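PDB 3VHJ: BfpC from Escherichia coli, which probably serves as an essential inner-membrane component of the type IV pilus assembly machinery, with this cytoplasmic N-terminal domain likely engaging partners such as the ATPase BfpD. Local coordinates for residues K14-N19 / G70-L75; S44-V49 / G61-G66; N93-V98 / S112-D117; K121-H126 / V142-S147. The protein carries 1 engineered substitution. One frame throughout, in Å; residues are numbered along the deposited sequence.

Contact 1: residues K14-N19 / G70-L75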
loop_
_atom_site.group_PDB
_atom_site.type_symbol
_atom_site.label_atom_id
_atom_site.label_comp_id
_atom_site.label_asym_id
_atom_site.label_seq_id
_atom_site.Cartn_x
_atom_site.Cartn_y
_atom_site.Cartn_z
ATOM N N LYS A 14 5.184 13.669 -7.273
ATOM C CA LYS A 14 4.800 12.360 -7.793
ATOM C C LYS A 14 3.399 11.922 -7.384
ATOM O O LYS A 14 2.913 12.259 -6.307
ATOM C CB LYS A 14 5.800 11.294 -7.335
ATOM C CG LYS A 14 7.259 11.590 -7.665
ATOM C CD LYS A 14 7.518 11.612 -9.160
ATOM C CE LYS A 14 8.995 11.873 -9.441
ATOM N NZ LYS A 14 9.295 11.980 -10.898
ATOM N N GLN A 15 2.763 11.159 -8.260
ATOM C CA GLN A 15 1.428 10.639 -8.004
ATOM C C GLN A 15 1.564 9.126 -7.889
ATOM O O GLN A 15 2.318 8.507 -8.645
ATOM C CB GLN A 15 0.483 11.033 -9.144
ATOM C CG GLN A 15 0.122 12.523 -9.112
ATOM C CD GLN A 15 -0.645 12.992 -10.337
ATOM O OE1 GLN A 15 -0.991 14.173 -10.448
ATOM N NE2 GLN A 15 -0.907 12.079 -11.263
ATOM N N TYR A 16 0.851 8.540 -6.933
ATOM C CA TYR A 16 0.921 7.104 -6.704
ATOM C C TYR A 16 -0.444 6.489 -6.490
ATOM O O TYR A 16 -1.333 7.110 -5.905
ATOM C CB TYR A 16 1.730 6.804 -5.449
ATOM C CG TYR A 16 3.146 7.309 -5.466
ATOM C CD1 TYR A 16 4.171 6.532 -5.989
ATOM C CD2 TYR A 16 3.466 8.550 -4.920
ATOM C CE1 TYR A 16 5.492 6.970 -5.961
ATOM C CE2 TYR A 16 4.785 9.000 -4.891
ATOM C CZ TYR A 16 5.791 8.202 -5.411
ATOM O OH TYR A 16 7.101 8.619 -5.364
ATOM N N ALA A 17 -0.588 5.250 -6.944
ATOM C CA ALA A 17 -1.823 4.512 -6.760
ATOM C C ALA A 17 -1.746 3.944 -5.348
ATOM O O ALA A 17 -0.774 3.270 -5.001
ATOM C CB ALA A 17 -1.910 3.374 -7.780
ATOM N N VAL A 18 -2.754 4.235 -4.528
ATOM C CA VAL A 18 -2.807 3.725 -3.163
ATOM C C VAL A 18 -4.151 3.028 -2.949
ATOM O O VAL A 18 -5.041 3.108 -3.795
ATOM C CB VAL A 18 -2.645 4.870 -2.110
ATOM C CG1 VAL A 18 -1.268 5.504 -2.241
ATOM C CG2 VAL A 18 -3.724 5.929 -2.308
ATOM N N ASN A 19 -4.292 2.346 -1.818
ATOM C CA ASN A 19 -5.520 1.624 -1.493
ATOM C C ASN A 19 -5.783 0.494 -2.479
ATOM O O ASN A 19 -6.916 0.270 -2.902
ATOM C CB ASN A 19 -6.726 2.566 -1.482
ATOM C CG ASN A 19 -7.902 1.987 -0.722
ATOM O OD1 ASN A 19 -7.900 1.950 0.505
ATOM N ND2 ASN A 19 -8.908 1.519 -1.450
ATOM N N GLY A 70 -0.770 2.526 -15.816
ATOM C CA GLY A 70 0.339 3.462 -15.805
ATOM C C GLY A 70 0.681 4.126 -14.484
ATOM O O GLY A 70 1.742 4.733 -14.361
ATOM N N GLN A 71 -0.198 4.035 -13.491
ATOM C CA GLN A 71 0.100 4.659 -12.205
ATOM C C GLN A 71 1.065 3.791 -11.420
ATOM O O GLN A 71 0.927 2.567 -11.389
ATOM C CB GLN A 71 -1.171 4.852 -11.371
ATOM C CG GLN A 71 -2.186 5.785 -11.985
ATOM C CD GLN A 71 -3.513 5.738 -11.259
ATOM O OE1 GLN A 71 -3.824 4.761 -10.580
ATOM N NE2 GLN A 71 -4.314 6.784 -11.417
ATOM N N VAL A 72 2.052 4.425 -10.799
ATOM C CA VAL A 72 3.017 3.706 -9.979
ATOM C C VAL A 72 2.359 3.459 -8.629
ATOM O O VAL A 72 1.821 4.389 -8.026
ATOM C CB VAL A 72 4.294 4.540 -9.737
ATOM C CG1 VAL A 72 5.265 3.762 -8.853
ATOM C CG2 VAL A 72 4.938 4.909 -11.070
ATOM N N THR A 73 2.386 2.216 -8.158
ATOM C CA THR A 73 1.791 1.911 -6.864
ATOM C C THR A 73 2.784 2.349 -5.790
ATOM O O THR A 73 3.988 2.068 -5.875
ATOM C CB THR A 73 1.480 0.408 -6.715
ATOM O OG1 THR A 73 2.701 -0.334 -6.615
ATOM C CG2 THR A 73 0.684 -0.088 -7.925
ATOM N N LEU A 74 2.274 3.058 -4.793
ATOM C CA LEU A 74 3.107 3.567 -3.717
ATOM C C LEU A 74 3.899 2.482 -3.000
ATOM O O LEU A 74 5.115 2.588 -2.860
ATOM C CB LEU A 74 2.251 4.321 -2.695
ATOM C CG LEU A 74 3.028 4.814 -1.471
ATOM C CD1 LEU A 74 4.098 5.802 -1.918
ATOM C CD2 LEU A 74 2.080 5.454 -0.472
ATOM N N LEU A 75 3.214 1.434 -2.555
ATOM C CA LEU A 75 3.896 0.378 -1.825
ATOM C C LEU A 75 5.039 -0.279 -2.583
ATOM O O LEU A 75 6.015 -0.708 -1.970
ATOM C CB LEU A 75 2.891 -0.671 -1.340
ATOM C CG LEU A 75 2.265 -0.379 0.036
ATOM C CD1 LEU A 75 3.336 -0.534 1.125
ATOM C CD2 LEU A 75 1.683 1.037 0.068
HETATM O O HOH W 1 2.123 7.377 -11.133
HETATM O O HOH W 2 0.265 1.260 -3.132
#

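Contact 2: residues S44-V49 / G61-G66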
loop_
_atom_site.group_PDB
_atom_site.type_symbol
_atom_site.label_atom_id
_atom_site.label_comp_id
_atom_site.label_asym_id
_atom_site.label_seq_id
_atom_site.Cartn_x
_atom_site.Cartn_y
_atom_site.Cartn_z
ATOM N N SER A 44 -11.854 -6.724 -11.912
ATOM C CA SER A 44 -10.873 -5.697 -12.229
ATOM C C SER A 44 -9.907 -6.161 -13.307
ATOM O O SER A 44 -9.680 -7.362 -13.473
ATOM C CB SER A 44 -10.081 -5.331 -10.973
ATOM O OG SER A 44 -9.033 -4.432 -11.282
ATOM N N LYS A 45 -9.344 -5.206 -14.039
ATOM C CA LYS A 45 -8.377 -5.512 -15.088
ATOM C C LYS A 45 -7.038 -4.845 -14.776
ATOM O O LYS A 45 -6.087 -4.970 -15.539
ATOM C CB LYS A 45 -8.865 -5.002 -16.447
ATOM C CG LYS A 45 -10.178 -5.589 -16.926
ATOM C CD LYS A 45 -10.401 -5.271 -18.401
ATOM C CE LYS A 45 -10.513 -3.773 -18.662
ATOM N NZ LYS A 45 -11.771 -3.205 -18.105
ATOM N N LEU A 46 -6.977 -4.135 -13.654
ATOM C CA LEU A 46 -5.768 -3.423 -13.250
ATOM C C LEU A 46 -4.957 -4.219 -12.240
ATOM O O LEU A 46 -5.477 -4.650 -11.213
ATOM C CB LEU A 46 -6.145 -2.069 -12.649
ATOM C CG LEU A 46 -6.849 -1.097 -13.602
ATOM C CD1 LEU A 46 -7.255 0.156 -12.840
ATOM C CD2 LEU A 46 -5.919 -0.743 -14.759
ATOM N N TYR A 47 -3.673 -4.401 -12.525
ATOM C CA TYR A 47 -2.831 -5.169 -11.626
ATOM C C TYR A 47 -1.355 -4.821 -11.748
ATOM O O TYR A 47 -0.932 -4.093 -12.640
ATOM C CB TYR A 47 -2.982 -6.656 -11.919
ATOM C CG TYR A 47 -2.378 -7.040 -13.250
ATOM C CD1 TYR A 47 -3.097 -6.892 -14.436
ATOM C CD2 TYR A 47 -1.063 -7.494 -13.331
ATOM C CE1 TYR A 47 -2.518 -7.187 -15.669
ATOM C CE2 TYR A 47 -0.475 -7.788 -14.554
ATOM C CZ TYR A 47 -1.205 -7.632 -15.718
ATOM O OH TYR A 47 -0.614 -7.904 -16.929
ATOM N N SER A 48 -0.576 -5.377 -10.835
ATOM C CA SER A 48 0.858 -5.190 -10.835
ATOM C C SER A 48 1.436 -6.324 -10.014
ATOM O O SER A 48 0.913 -6.666 -8.959
ATOM C CB SER A 48 1.235 -3.850 -10.204
ATOM O OG SER A 48 2.640 -3.707 -10.182
ATOM N N VAL A 49 2.493 -6.937 -10.522
ATOM C CA VAL A 49 3.137 -8.013 -9.800
ATOM C C VAL A 49 4.481 -7.464 -9.366
ATOM O O VAL A 49 5.198 -6.876 -10.167
ATOM C CB VAL A 49 3.362 -9.252 -10.695
ATOM C CG1 VAL A 49 4.125 -10.320 -9.920
ATOM C CG2 VAL A 49 2.023 -9.804 -11.158
ATOM N N GLY A 61 -6.061 -3.163 -8.773
ATOM C CA GLY A 61 -6.612 -1.821 -8.699
ATOM C C GLY A 61 -8.123 -1.732 -8.795
ATOM O O GLY A 61 -8.797 -2.681 -9.200
ATOM N N ASP A 62 -8.653 -0.577 -8.412
ATOM C CA ASP A 62 -10.091 -0.328 -8.452
ATOM C C ASP A 62 -10.341 0.964 -9.216
ATOM O O ASP A 62 -10.119 2.051 -8.690
ATOM C CB ASP A 62 -10.649 -0.183 -7.039
ATOM C CG ASP A 62 -12.153 0.061 -7.028
ATOM O OD1 ASP A 62 -12.755 0.197 -8.118
ATOM O OD2 ASP A 62 -12.728 0.118 -5.924
ATOM N N LYS A 63 -10.800 0.845 -10.455
ATOM C CA LYS A 63 -11.069 2.023 -11.270
ATOM C C LYS A 63 -12.086 2.973 -10.645
ATOM O O LYS A 63 -12.114 4.152 -10.981
ATOM C CB LYS A 63 -11.565 1.608 -12.657
ATOM C CG LYS A 63 -10.527 0.886 -13.500
ATOM C CD LYS A 63 -11.058 0.617 -14.897
ATOM C CE LYS A 63 -10.039 -0.106 -15.758
ATOM N NZ LYS A 63 -10.557 -0.267 -17.147
ATOM N N ASN A 64 -12.924 2.468 -9.747
ATOM C CA ASN A 64 -13.932 3.321 -9.130
ATOM C C ASN A 64 -13.358 4.373 -8.196
ATOM O O ASN A 64 -14.033 5.351 -7.876
ATOM C CB ASN A 64 -14.975 2.482 -8.392
ATOM C CG ASN A 64 -15.872 1.710 -9.340
ATOM O OD1 ASN A 64 -16.178 2.175 -10.437
ATOM N ND2 ASN A 64 -16.310 0.533 -8.916
ATOM N N ILE A 65 -12.120 4.178 -7.751
ATOM C CA ILE A 65 -11.500 5.159 -6.879
ATOM C C ILE A 65 -10.337 5.865 -7.577
ATOM O O ILE A 65 -9.440 6.398 -6.930
ATOM C CB ILE A 65 -11.038 4.535 -5.526
ATOM C CG1 ILE A 65 -9.931 3.506 -5.749
ATOM C CG2 ILE A 65 -12.232 3.865 -4.829
ATOM C CD1 ILE A 65 -9.372 2.951 -4.448
ATOM N N GLY A 66 -10.360 5.857 -8.911
ATOM C CA GLY A 66 -9.344 6.561 -9.676
ATOM C C GLY A 66 -8.157 5.805 -10.236
ATOM O O GLY A 66 -7.325 6.400 -10.920
#

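Contact 3: residues N93-V98 / S112-D117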
loop_
_atom_site.group_PDB
_atom_site.type_symbol
_atom_site.label_atom_id
_atom_site.label_comp_id
_atom_site.label_asym_id
_atom_site.label_seq_id
_atom_site.Cartn_x
_atom_site.Cartn_y
_atom_site.Cartn_z
ATOM N N ASN A 93 -2.230 15.666 -0.910
ATOM C CA ASN A 93 -3.517 16.036 -1.480
ATOM C C ASN A 93 -4.762 15.750 -0.637
ATOM O O ASN A 93 -5.727 15.164 -1.125
ATOM C CB ASN A 93 -3.657 15.377 -2.856
ATOM C CG ASN A 93 -3.566 13.864 -2.789
ATOM O OD1 ASN A 93 -2.856 13.310 -1.948
ATOM N ND2 ASN A 93 -4.274 13.184 -3.691
ATOM N N GLU A 94 -4.745 16.170 0.625
ATOM C CA GLU A 94 -5.897 15.989 1.506
ATOM C C GLU A 94 -6.256 14.522 1.705
ATOM O O GLU A 94 -7.425 14.184 1.918
ATOM C CB GLU A 94 -7.124 16.697 0.922
ATOM C CG GLU A 94 -6.855 18.024 0.222
ATOM C CD GLU A 94 -6.532 19.135 1.186
ATOM O OE1 GLU A 94 -6.531 20.309 0.759
ATOM O OE2 GLU A 94 -6.276 18.835 2.369
ATOM N N LEU A 95 -5.266 13.644 1.628
ATOM C CA LEU A 95 -5.536 12.226 1.796
ATOM C C LEU A 95 -4.649 11.659 2.899
ATOM O O LEU A 95 -3.510 12.088 3.065
ATOM C CB LEU A 95 -5.266 11.503 0.472
ATOM C CG LEU A 95 -5.690 10.049 0.284
ATOM C CD1 LEU A 95 -7.216 9.944 0.280
ATOM C CD2 LEU A 95 -5.122 9.544 -1.043
ATOM N N TRP A 96 -5.181 10.702 3.650
ATOM C CA TRP A 96 -4.425 10.057 4.710
ATOM C C TRP A 96 -4.150 8.621 4.317
ATOM O O TRP A 96 -5.034 7.926 3.820
ATOM C CB TRP A 96 -5.189 10.107 6.031
ATOM C CG TRP A 96 -5.137 11.468 6.629
ATOM C CD1 TRP A 96 -5.952 12.529 6.340
ATOM C CD2 TRP A 96 -4.157 11.950 7.548
ATOM N NE1 TRP A 96 -5.530 13.645 7.023
ATOM C CE2 TRP A 96 -4.429 13.318 7.772
ATOM C CE3 TRP A 96 -3.068 11.359 8.206
ATOM C CZ2 TRP A 96 -3.653 14.105 8.625
ATOM C CZ3 TRP A 96 -2.297 12.142 9.056
ATOM C CH2 TRP A 96 -2.595 13.502 9.257
ATOM N N LEU A 97 -2.919 8.185 4.552
ATOM C CA LEU A 97 -2.499 6.839 4.199
ATOM C C LEU A 97 -2.107 6.006 5.417
ATOM O O LEU A 97 -1.484 6.511 6.344
ATOM C CB LEU A 97 -1.293 6.917 3.259
ATOM C CG LEU A 97 -1.415 7.841 2.044
ATOM C CD1 LEU A 97 -0.074 7.882 1.316
ATOM C CD2 LEU A 97 -2.531 7.353 1.122
ATOM N N VAL A 98 -2.495 4.734 5.411
ATOM C CA VAL A 98 -2.124 3.817 6.482
ATOM C C VAL A 98 -1.519 2.625 5.753
ATOM O O VAL A 98 -2.197 1.965 4.968
ATOM C CB VAL A 98 -3.332 3.354 7.314
ATOM C CG1 VAL A 98 -2.867 2.363 8.392
ATOM C CG2 VAL A 98 -3.993 4.563 7.971
ATOM N N SER A 112 -6.225 4.181 2.099
ATOM C CA SER A 112 -6.270 5.629 1.994
ATOM C C SER A 112 -7.614 6.072 2.566
ATOM O O SER A 112 -8.583 5.312 2.530
ATOM C CB SER A 112 -6.146 6.071 0.534
ATOM O OG SER A 112 -7.240 5.607 -0.230
ATOM N N PHE A 113 -7.661 7.283 3.111
ATOM C CA PHE A 113 -8.890 7.820 3.693
ATOM C C PHE A 113 -8.942 9.317 3.445
ATOM O O PHE A 113 -7.909 9.979 3.436
ATOM C CB PHE A 113 -8.923 7.618 5.215
ATOM C CG PHE A 113 -8.629 6.220 5.657
ATOM C CD1 PHE A 113 -7.322 5.743 5.680
ATOM C CD2 PHE A 113 -9.661 5.376 6.051
ATOM C CE1 PHE A 113 -7.049 4.442 6.092
ATOM C CE2 PHE A 113 -9.396 4.076 6.464
ATOM C CZ PHE A 113 -8.090 3.609 6.483
ATOM N N HIS A 114 -10.132 9.862 3.245
ATOM C CA HIS A 114 -10.222 11.303 3.056
ATOM C C HIS A 114 -10.310 11.959 4.427
ATOM O O HIS A 114 -10.082 13.161 4.570
ATOM C CB HIS A 114 -11.432 11.671 2.193
ATOM C CG HIS A 114 -11.214 11.431 0.730
ATOM N ND1 HIS A 114 -10.056 11.809 0.083
ATOM C CD2 HIS A 114 -11.994 10.842 -0.206
ATOM C CE1 HIS A 114 -10.132 11.459 -1.189
ATOM N NE2 HIS A 114 -11.297 10.871 -1.390
ATOM N N SER A 115 -10.608 11.144 5.436
ATOM C CA SER A 115 -10.734 11.615 6.814
ATOM C C SER A 115 -9.609 11.135 7.722
ATOM O O SER A 115 -9.302 9.943 7.775
ATOM C CB SER A 115 -12.072 11.159 7.401
ATOM O OG SER A 115 -12.049 11.221 8.814
ATOM N N LYS A 116 -9.006 12.074 8.444
ATOM C CA LYS A 116 -7.922 11.759 9.362
ATOM C C LYS A 116 -8.425 10.889 10.516
ATOM O O LYS A 116 -7.736 9.970 10.953
ATOM C CB LYS A 116 -7.311 13.050 9.910
ATOM C CG LYS A 116 -6.220 12.831 10.948
ATOM C CD LYS A 116 -5.656 14.150 11.455
ATOM C CE LYS A 116 -4.563 13.919 12.484
ATOM N NZ LYS A 116 -3.954 15.194 12.959
ATOM N N ASP A 117 -9.626 11.175 11.010
ATOM C CA ASP A 117 -10.183 10.395 12.112
ATOM C C ASP A 117 -10.371 8.936 11.723
ATOM O O ASP A 117 -10.057 8.037 12.499
ATOM C CB ASP A 117 -11.515 10.986 12.578
ATOM C CG ASP A 117 -11.338 12.304 13.306
ATOM O OD1 ASP A 117 -10.479 12.365 14.214
ATOM O OD2 ASP A 117 -12.054 13.276 12.977
#

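Contact 4: residues K121-H126 / V142-S147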
loop_
_atom_site.group_PDB
_atom_site.type_symbol
_atom_site.label_atom_id
_atom_site.label_comp_id
_atom_site.label_asym_id
_atom_site.label_seq_id
_atom_site.Cartn_x
_atom_site.Cartn_y
_atom_site.Cartn_z
ATOM N N LYS A 121 -8.349 5.862 13.323
ATOM C CA LYS A 121 -9.103 4.747 13.885
ATOM C C LYS A 121 -8.700 3.402 13.269
ATOM O O LYS A 121 -8.591 2.399 13.976
ATOM C CB LYS A 121 -10.608 4.978 13.698
ATOM C CG LYS A 121 -11.492 3.861 14.245
ATOM C CD LYS A 121 -12.972 4.203 14.112
ATOM C CE LYS A 121 -13.855 3.063 14.595
ATOM N NZ LYS A 121 -13.521 2.642 15.988
ATOM N N PHE A 122 -8.480 3.380 11.958
ATOM C CA PHE A 122 -8.088 2.142 11.287
ATOM C C PHE A 122 -6.700 1.729 11.767
ATOM O O PHE A 122 -6.443 0.560 12.052
ATOM C CB PHE A 122 -8.059 2.338 9.772
ATOM C CG PHE A 122 -7.769 1.079 9.012
ATOM C CD1 PHE A 122 -8.777 0.153 8.764
ATOM C CD2 PHE A 122 -6.480 0.801 8.573
ATOM C CE1 PHE A 122 -8.504 -1.038 8.088
ATOM C CE2 PHE A 122 -6.194 -0.387 7.896
ATOM C CZ PHE A 122 -7.210 -1.308 7.654
ATOM N N PHE A 123 -5.814 2.714 11.849
ATOM C CA PHE A 123 -4.442 2.521 12.288
ATOM C C PHE A 123 -4.386 1.858 13.663
ATOM O O PHE A 123 -3.713 0.841 13.853
ATOM C CB PHE A 123 -3.752 3.885 12.331
ATOM C CG PHE A 123 -2.330 3.845 12.808
ATOM C CD1 PHE A 123 -1.350 3.178 12.073
ATOM C CD2 PHE A 123 -1.958 4.525 13.963
ATOM C CE1 PHE A 123 -0.023 3.196 12.480
ATOM C CE2 PHE A 123 -0.629 4.549 14.380
ATOM C CZ PHE A 123 0.342 3.884 13.635
ATOM N N PHE A 124 -5.094 2.440 14.626
ATOM C CA PHE A 124 -5.113 1.900 15.979
ATOM C C PHE A 124 -5.821 0.556 16.099
ATOM O O PHE A 124 -5.325 -0.349 16.761
ATOM C CB PHE A 124 -5.772 2.891 16.942
ATOM C CG PHE A 124 -4.861 3.986 17.403
ATOM C CD1 PHE A 124 -5.070 5.300 17.003
ATOM C CD2 PHE A 124 -3.793 3.704 18.250
ATOM C CE1 PHE A 124 -4.226 6.326 17.442
ATOM C CE2 PHE A 124 -2.945 4.717 18.693
ATOM C CZ PHE A 124 -3.164 6.032 18.288
ATOM N N ASP A 125 -6.978 0.423 15.461
ATOM C CA ASP A 125 -7.736 -0.818 15.552
ATOM C C ASP A 125 -7.129 -2.020 14.836
ATOM O O ASP A 125 -7.261 -3.147 15.307
ATOM C CB ASP A 125 -9.167 -0.622 15.037
ATOM C CG ASP A 125 -9.959 0.383 15.856
ATOM O OD1 ASP A 125 -9.721 0.490 17.077
ATOM O OD2 ASP A 125 -10.834 1.058 15.274
ATOM N N HIS A 126 -6.449 -1.798 13.717
ATOM C CA HIS A 126 -5.914 -2.932 12.968
ATOM C C HIS A 126 -4.442 -2.940 12.590
ATOM O O HIS A 126 -3.892 -3.999 12.303
ATOM C CB HIS A 126 -6.717 -3.101 11.676
ATOM C CG HIS A 126 -8.197 -3.145 11.881
ATOM N ND1 HIS A 126 -8.837 -4.221 12.455
ATOM C CD2 HIS A 126 -9.164 -2.241 11.593
ATOM C CE1 HIS A 126 -10.135 -3.980 12.511
ATOM N NE2 HIS A 126 -10.359 -2.784 11.995
ATOM N N VAL A 142 -0.316 12.086 17.194
ATOM C CA VAL A 142 -0.824 10.720 17.295
ATOM C C VAL A 142 0.009 9.973 18.332
ATOM O O VAL A 142 -0.512 9.159 19.092
ATOM C CB VAL A 142 -0.755 9.985 15.940
ATOM C CG1 VAL A 142 -1.256 8.558 16.093
ATOM C CG2 VAL A 142 -1.600 10.721 14.918
ATOM N N GLY A 143 1.310 10.252 18.344
ATOM C CA GLY A 143 2.202 9.649 19.319
ATOM C C GLY A 143 2.529 8.166 19.290
ATOM O O GLY A 143 2.949 7.613 20.310
ATOM N N VAL A 144 2.343 7.506 18.153
ATOM C CA VAL A 144 2.675 6.088 18.070
ATOM C C VAL A 144 3.888 5.947 17.156
ATOM O O VAL A 144 3.822 6.255 15.964
ATOM C CB VAL A 144 1.502 5.260 17.504
ATOM C CG1 VAL A 144 1.871 3.782 17.492
ATOM C CG2 VAL A 144 0.254 5.487 18.345
ATOM N N GLY A 145 5.001 5.490 17.714
ATOM C CA GLY A 145 6.202 5.354 16.914
ATOM C C GLY A 145 6.775 6.731 16.634
ATOM O O GLY A 145 6.503 7.677 17.375
ATOM N N GLU A 146 7.546 6.863 15.562
ATOM C CA GLU A 146 8.161 8.147 15.237
ATOM C C GLU A 146 7.390 8.972 14.219
ATOM O O GLU A 146 6.721 8.433 13.339
ATOM C CB GLU A 146 9.587 7.936 14.733
ATOM C CG GLU A 146 10.528 7.335 15.764
ATOM C CD GLU A 146 10.135 5.925 16.162
ATOM O OE1 GLU A 146 9.905 5.099 15.254
ATOM O OE2 GLU A 146 10.066 5.640 17.378
ATOM N N SER A 147 7.496 10.291 14.349
ATOM C CA SER A 147 6.819 11.211 13.444
ATOM C C SER A 147 7.677 11.438 12.204
ATOM O O SER A 147 8.632 12.210 12.229
ATOM C CB SER A 147 6.558 12.550 14.144
ATOM O OG SER A 147 5.874 13.447 13.285
#

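Contact 1: residues K14-N19 / G70-L75
The carbonyl oxygen of Ala17 is gripped by two hydrogen bonds, one from Leu74 N at 3.1 Å and one from an ordered water at 2.9 Å, and a C-H...O contact from Thr73 CA is added to them. The same water accepts from Leu75 N, so it ties the strand to the first residues of the helical turn 74-77. Leu74 N approaches Ala17 O from above the carbonyl plane, with a nearly straight N-H...O angle of 168°. Toward the same strand Ala17 also donates from N to Val72 O at 2.8 Å, so its two backbone groups bracket Thr73. A second water bridges Gln15 O and Val72 N where the chains part.

Tyr16, its CG anti to the carbonyl carbon (chi1 -59°), offers one ring face to Leu74. CD1 of Leu74 sits 4.0 Å from the centroid of the Tyr16 ring, over that face and displaced toward the rim, in a CH-pi contact. Leu74 CB meets both Tyr16 CB and Val18 CG1, each at 3.7 Å, with the Val18 and Leu74 side chains running alongside in the same direction. Leu97 of strand 96-101 packs against Val18 and Leu74. This is a parallel beta pair, in which 14-17 is the central strand of a small mixed sheet and 72-73 an edge strand that turns directly into a helix.

Contact 2: residues S44-V49 / G61-G66
Two lysine ammonium groups lie side by side here, Lys45 NZ only 3.3 Å from Lys63 NZ, a pair of donors with no bond between them. Lys63 NZ forms a salt bridge with Glu163, whose negative charge would be expected to offset the repulsion. Lys45 curls at chi3 and chi4 (-63° and -69°), whereas Lys63 runs extended beyond CG. On its way Lys63 crosses Leu46 at about a right angle, and its CG presses on Leu46 CD1 at 3.4 Å, closer than two carbons normally pack.

The polar part of the contact centres on Ser44 and Gly61. Ser44 OG donates to Gly61 O at 2.7 Å and accepts from Leu46 N at 3.2 Å, so one hydroxyl both closes an ST turn and joins the two segments. Leu46 O receives Gly61 N at 2.9 Å, the donor standing well above the carbonyl plane. Lacking a side chain, Gly61 lets its CA come within 4.0 Å of Leu46 CB. Past it, Asp62 OD1 takes the N-H of Asn64. The whole is the open end of an antiparallel beta hairpin, strands 46-52 and 55-60, finished by an ST turn on one arm and an Asx turn on the other.

Contact 3: residues N93-V98 / S112-D117
Trp96 and Lys116 lie side by side and point the same way, the lysine stretched out with every torsion beyond CB anti. Its methylenes run along one face of the indole: CB is 3.7 Å from the centroid of the five-membered ring, a CH-pi contact, and farther out CD reaches Trp96 CZ2 at 3.5 Å. The ammonium continues past the ring to a salt bridge with Asp141, so only the aliphatic part of the lysine covers the indole.

Phe113, on the same face of the sheet as Trp96, crosses Val98 obliquely, and its CE1 touches Val98 CG2 at 3.6 Å. Ala119 of helix 116-127 packs against both Trp96 and Phe113. Where the strand pairing ends, the His114 side chain crosses Leu95 obliquely, with ND1 3.4 Å from Leu95 CD1, while Glu94 O lies in the plane of the imidazole at its edge. Ser112 faces the other way, its CB against Leu97 CD2.

Two backbone bonds hold this register. Trp96 N donates to Phe113 O at 2.8 Å, nearly along the C=O axis, and Phe113 N returns a 2.8 Å bond to Trp96 O in the carbonyl plane, though more bent (143°). Ser115, at the N-cap, then starts the helix by binding Asp118 N. The result is an antiparallel beta hairpin, strands 96-101 and 107-113, whose second arm feeds a capped helix folded back over the sheet.

Contact 4: residues K121-H126 / V142-S147
Four apolar side chains make up the close part of this contact, which buries just 166 Å² in all while the backbones stay well apart, 9.1 Å between Phe124 CA and Val144 CA. Val144 touches both rings. With CG1 anti to the backbone N (chi1 -178°), it turns CG2 onto Phe124, 3.3 Å from CE2, the nearest approach of the two segments, and leaves CB and CG1 for Phe123. Phe123 meets it tip to tip, CE2 lying 3.8 Å from Val144 CB, which sits at the edge of the Phe123 ring near its plane. Val142 slides past Phe124 in the opposite direction, its CG1 3.9 Å from Phe124 CZ.

The two phenylalanines differ in burial. Phe123, its CG anti to the backbone N (chi1 178°), reaches the sheet, where it packs on Cys86, Leu88 and Val98. Phe124, with chi1 at -81°, remains partly exposed, and Tyr129 touches both it and Val144.

Away from this patch the contact loosens. Gly143 and Gly145, both at positive phi, carry the loop out into solvent, and Glu146 turns to a salt bridge with Arg135. Lys121 and Asp125 form their own salt bridge one helical turn apart, Lys121 NZ on the syn lone pair of Asp125 OD2, well away from the loop. A loop following strand 135-137 thus lies against the sheet-packed helix of a beta-alpha-beta crossover, with a strand order consistent with a ribonuclease H-like fold.

Contact 1 is the buried centre of the set; contacts 2 and 3 are partly buried, and contact 4 lies farthest out, on the opposite side of the chain's centre from contacts 1 and 2. Gln71 and Gly66 join contacts 1 and 2, probably by a hydrogen bond, while Val18 and Leu74 pack on Leu97 to connect contact 1 with contact 3. Contacts 3 and 4 share helix 116-127, Phe122 packing against Phe113 and Val98. The chemistry follows position: strand pairing in contacts 1 and 3, a serine hydroxyl and crowded lysines at the hairpin end in contact 2, and purely apolar side-chain packing across contact 4.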